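Local coordinates for protein 3-dehydroshikimate dehydratase (Bacillus anthracis, PDB 3DX5) that converts 3-dehydroshikimate to 3,4-dihydroxybenzoate for petrobactin biosynthesis, working as a manganese-dependent homodimeric dehydratase with a TIM-barrel fold, at residues V21-A24 and Y25-F29; E33-G36 and T37-Q40. One frame throughout, in Å; residues are numbered along the deposited sequence.

Contact 1 of 2, residues V21-A24 and Y25-F29; sequences VQFA and YENGF
Y25 and E26 close the last turn of helix 17-26 on the residues that precede them, and the chain then leaves the helix through a Schellman motif. Y25 N donates to V21 O and E26 N to Q22 O. The Q22 amide approaches Y25 CD2 obliquely, the two planes 85° apart, but its firm bond is to E26. Q22 NE2 reaches E26 OE2 at 3.0 Å in an almost straight line, 177° at the hydrogen; the oxygen lies in the plane of the amide, while the donor stands above the plane of the carboxylate. E26 can meet it because its CG sits between the backbone N and the carbonyl carbon (chi1 69°), which turns the acid back along the helix. N27 is the first residue to leave helical geometry, and it grips F23 O twice: ND2 at 3.0 Å and its own backbone N at 3.2 Å, from opposite faces of that carbonyl's plane. The same ND2 also lies over one face of the F23 ring, toward its rim and 3.2 Å from CE1, with the amide tilted to the ring. G28, with positive phi, is the C-prime residue: its N bonds to Y25 O, and a weak 3.2 Å bond joins F29 N to A24 O. F29 turns back toward A24, its CB 4.1 Å from A24 CB and its ring edge toward A24 O. Within the beta-alpha-beta unit of strand 2-6, helix 17-26 and strand 31-35, F23, A24 and F29 all pack on L5 of the first strand. F23 also meets L263 and F29 meets M267 of helix 259-272, while V21 and A24 rest on I32 of strand 31-35.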
loop_
_atom_site.group_PDB
_atom_site.type_symbol
_atom_site.label_atom_id
_atom_site.label_comp_id
_atom_site.label_asym_id
_atom_site.label_seq_id
_atom_site.Cartn_x
_atom_site.Cartn_y
_atom_site.Cartn_z
ATOM N N VAL A 21 18.643 2.025 -4.100
ATOM C CA VAL A 21 19.886 2.667 -3.751
ATOM C C VAL A 21 20.594 3.108 -5.031
ATOM O O VAL A 21 21.100 4.219 -5.108
ATOM C CB VAL A 21 20.783 1.740 -2.908
ATOM C CG1 VAL A 21 22.211 2.326 -2.795
ATOM C CG2 VAL A 21 20.187 1.501 -1.534
ATOM N N GLN A 22 20.644 2.229 -6.036
ATOM C CA GLN A 22 21.332 2.545 -7.304
ATOM C C GLN A 22 20.636 3.737 -8.000
ATOM O O GLN A 22 21.302 4.646 -8.489
ATOM C CB GLN A 22 21.369 1.314 -8.243
ATOM C CG GLN A 22 22.057 1.563 -9.611
ATOM C CD GLN A 22 23.479 2.128 -9.458
ATOM O OE1 GLN A 22 24.263 1.668 -8.622
ATOM N NE2 GLN A 22 23.814 3.118 -10.278
ATOM N N PHE A 23 19.306 3.717 -8.055
ATOM C CA PHE A 23 18.569 4.852 -8.609
ATOM C C PHE A 23 18.867 6.160 -7.842
ATOM O O PHE A 23 19.067 7.215 -8.444
ATOM C CB PHE A 23 17.074 4.571 -8.608
ATOM C CG PHE A 23 16.254 5.714 -9.100
ATOM C CD1 PHE A 23 16.044 5.903 -10.471
ATOM C CD2 PHE A 23 15.697 6.626 -8.200
ATOM C CE1 PHE A 23 15.274 7.003 -10.939
ATOM C CE2 PHE A 23 14.947 7.719 -8.650
ATOM C CZ PHE A 23 14.726 7.897 -10.023
ATOM N N ALA A 24 18.882 6.093 -6.511
ATOM C CA ALA A 24 19.178 7.285 -5.723
ATOM C C ALA A 24 20.555 7.826 -6.078
ATOM O O ALA A 24 20.738 9.031 -6.235
ATOM C CB ALA A 24 19.073 7.011 -4.204
ATOM N N TYR A 25 21.515 6.918 -6.205
ATOM C CA TYR A 25 22.899 7.287 -6.407
ATOM C C TYR A 25 23.089 7.938 -7.787
ATOM O O TYR A 25 23.671 9.002 -7.920
ATOM C CB TYR A 25 23.763 6.029 -6.261
ATOM C CG TYR A 25 25.216 6.152 -6.651
ATOM C CD1 TYR A 25 26.011 7.197 -6.168
ATOM C CD2 TYR A 25 25.802 5.194 -7.492
ATOM C CE1 TYR A 25 27.378 7.296 -6.536
ATOM C CE2 TYR A 25 27.153 5.278 -7.853
ATOM C CZ TYR A 25 27.921 6.339 -7.373
ATOM O OH TYR A 25 29.243 6.419 -7.725
ATOM N N GLU A 26 22.540 7.321 -8.813
ATOM C CA GLU A 26 22.798 7.833 -10.149
ATOM C C GLU A 26 22.070 9.159 -10.422
ATOM O O GLU A 26 22.445 9.876 -11.340
ATOM C CB GLU A 26 22.521 6.755 -11.207
ATOM C CG GLU A 26 21.090 6.398 -11.369
ATOM C CD GLU A 26 20.886 5.046 -12.119
ATOM O OE1 GLU A 26 19.716 4.771 -12.490
ATOM O OE2 GLU A 26 21.865 4.270 -12.309
ATOM N N ASN A 27 21.050 9.481 -9.613
ATOM C CA ASN A 27 20.330 10.737 -9.769
ATOM C C ASN A 27 20.752 11.858 -8.808
ATOM O O ASN A 27 20.100 12.889 -8.778
ATOM C CB ASN A 27 18.803 10.497 -9.731
ATOM C CG ASN A 27 18.308 9.835 -11.012
ATOM O OD1 ASN A 27 18.146 10.494 -12.036
ATOM N ND2 ASN A 27 18.140 8.524 -10.978
ATOM N N GLY A 28 21.823 11.670 -8.030
ATOM C CA GLY A 28 22.341 12.774 -7.204
ATOM C C GLY A 28 21.608 13.001 -5.877
ATOM O O GLY A 28 21.841 13.999 -5.210
ATOM N N PHE A 29 20.722 12.091 -5.470
ATOM C CA PHE A 29 20.197 12.150 -4.103
ATOM C C PHE A 29 21.327 11.886 -3.117
ATOM O O PHE A 29 22.264 11.133 -3.409
ATOM C CB PHE A 29 19.116 11.120 -3.873
ATOM C CG PHE A 29 17.861 11.397 -4.626
ATOM C CD1 PHE A 29 16.897 12.270 -4.103
ATOM C CD2 PHE A 29 17.667 10.850 -5.884
ATOM C CE1 PHE A 29 15.718 12.538 -4.812
ATOM C CE2 PHE A 29 16.503 11.097 -6.591
ATOM C CZ PHE A 29 15.510 11.937 -6.046
#

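Contact 2 of 2, residues E33-G36 and T37-Q40; sequences ELWG and THAQ
G36, W35 and T37 carry the turn in which strand 31-35 of the TIM barrel passes directly into helix 36-45, with W35 at the N-cap position. G36 has no side chain; its O accepts from Q40 N at 2.9 Å, while W35 O takes A39 N at 3.0 Å, and these two bonds start the helix. Two helix residues meet the W35 indole, one over a face and one at its edge. T37 lies alongside it, pointing the same way, and sets CG2 over the six-membered ring in a CH-pi contact, 3.8 Å from the centroid; its OG1 turns instead to H12 O of the second subunit. H38 completes a T-shaped pair, the indole edge directed at the imidazole face with the planes 89° apart. Hydrogen bonds between W35 NE1 and Y70 OH and between H38 ND1 and T7 OG1 should help fix both rings. Since Y70 binds substrate, W35 is a probable second-shell support for the pocket. L34 packs on the same turn of helix, CD1 against H38 CB and CD2 against A39 CB. In the aromatic pair, W35 CE3 comes over the rim of the imidazole, 3.5 Å from H38 NE2.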
loop_
_atom_site.group_PDB
_atom_site.type_symbol
_atom_site.label_atom_id
_atom_site.label_comp_id
_atom_site.label_asym_id
_atom_site.label_seq_id
_atom_site.Cartn_x
_atom_site.Cartn_y
_atom_site.Cartn_z
ATOM N N GLU A 33 14.920 8.230 2.609
ATOM C CA GLU A 33 14.011 8.219 3.743
ATOM C C GLU A 33 13.268 6.904 3.608
ATOM O O GLU A 33 12.494 6.665 2.628
ATOM C CB GLU A 33 13.056 9.437 3.696
ATOM C CG GLU A 33 11.844 9.311 4.671
ATOM C CD GLU A 33 10.886 10.512 4.590
ATOM O OE1 GLU A 33 11.265 11.571 4.015
ATOM O OE2 GLU A 33 9.733 10.403 5.093
ATOM N N LEU A 34 13.517 6.024 4.574
ATOM C CA LEU A 34 13.087 4.648 4.468
ATOM C C LEU A 34 11.766 4.480 5.193
ATOM O O LEU A 34 11.695 4.735 6.409
ATOM C CB LEU A 34 14.138 3.729 5.099
ATOM C CG LEU A 34 14.035 2.225 4.905
ATOM C CD1 LEU A 34 13.867 1.774 3.493
ATOM C CD2 LEU A 34 15.352 1.662 5.474
ATOM N N TRP A 35 10.743 4.011 4.479
ATOM C CA TRP A 35 9.441 3.725 5.094
ATOM C C TRP A 35 9.624 2.599 6.137
ATOM O O TRP A 35 10.364 1.640 5.882
ATOM C CB TRP A 35 8.520 3.245 3.981
ATOM C CG TRP A 35 7.045 3.396 4.213
ATOM C CD1 TRP A 35 6.393 4.220 5.125
ATOM C CD2 TRP A 35 6.018 2.724 3.466
ATOM N NE1 TRP A 35 5.015 4.075 4.976
ATOM C CE2 TRP A 35 4.768 3.165 3.970
ATOM C CE3 TRP A 35 6.042 1.792 2.405
ATOM C CZ2 TRP A 35 3.544 2.691 3.452
ATOM C CZ3 TRP A 35 4.826 1.318 1.896
ATOM C CH2 TRP A 35 3.599 1.771 2.423
ATOM N N GLY A 36 8.989 2.730 7.304
ATOM C CA GLY A 36 9.198 1.816 8.407
ATOM C C GLY A 36 8.921 0.366 8.054
ATOM O O GLY A 36 9.692 -0.533 8.448
ATOM N N THR A 37 7.852 0.106 7.280
ATOM C CA THR A 37 7.554 -1.279 6.915
ATOM C C THR A 37 8.625 -1.884 5.993
ATOM O O THR A 37 8.927 -3.092 6.078
ATOM C CB THR A 37 6.135 -1.437 6.280
ATOM O OG1 THR A 37 5.892 -2.827 6.105
ATOM C CG2 THR A 37 6.053 -0.715 4.880
ATOM N N HIS A 38 9.204 -1.050 5.111
ATOM C CA HIS A 38 10.328 -1.468 4.285
ATOM C C HIS A 38 11.570 -1.798 5.125
ATOM O O HIS A 38 12.199 -2.837 4.897
ATOM C CB HIS A 38 10.684 -0.374 3.265
ATOM C CG HIS A 38 9.673 -0.236 2.155
ATOM N ND1 HIS A 38 9.655 0.838 1.290
ATOM C CD2 HIS A 38 8.647 -1.042 1.777
ATOM C CE1 HIS A 38 8.706 0.654 0.385
ATOM N NE2 HIS A 38 8.067 -0.467 0.672
ATOM N N ALA A 39 11.923 -0.910 6.070
ATOM C CA ALA A 39 13.014 -1.148 7.026
ATOM C C ALA A 39 12.838 -2.502 7.761
ATOM O O ALA A 39 13.757 -3.335 7.819
ATOM C CB ALA A 39 13.069 0.024 8.066
ATOM N N GLN A 40 11.649 -2.716 8.314
ATOM C CA GLN A 40 11.351 -3.907 9.098
ATOM C C GLN A 40 11.460 -5.156 8.247
ATOM O O GLN A 40 12.034 -6.170 8.669
ATOM C CB GLN A 40 9.934 -3.794 9.688
ATOM C CG GLN A 40 9.456 -5.092 10.425
ATOM C CD GLN A 40 10.268 -5.387 11.715
ATOM O OE1 GLN A 40 10.967 -4.524 12.255
ATOM N NE2 GLN A 40 10.172 -6.618 12.190
#

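Overall arrangement
The two contacts follow one another along the chain: contact 1 ends helix 17-26, the chain then enters strand 31-35, and contact 2 takes it from that strand into helix 36-45. Their centres are about 18 Å apart, and the two do not otherwise touch. Contact 1 is peripheral, its centre about 19 Å from that of the chain, and F29 comes no nearer than about 10 Å to the side chain of E253, a manganese ligand. Contact 2 lies much closer to the chemistry: the side chain of W35 is about 5 Å from the bound 3,4-dihydroxybenzoate and about 10 Å from the manganese ion, and this turn also meets the second subunit.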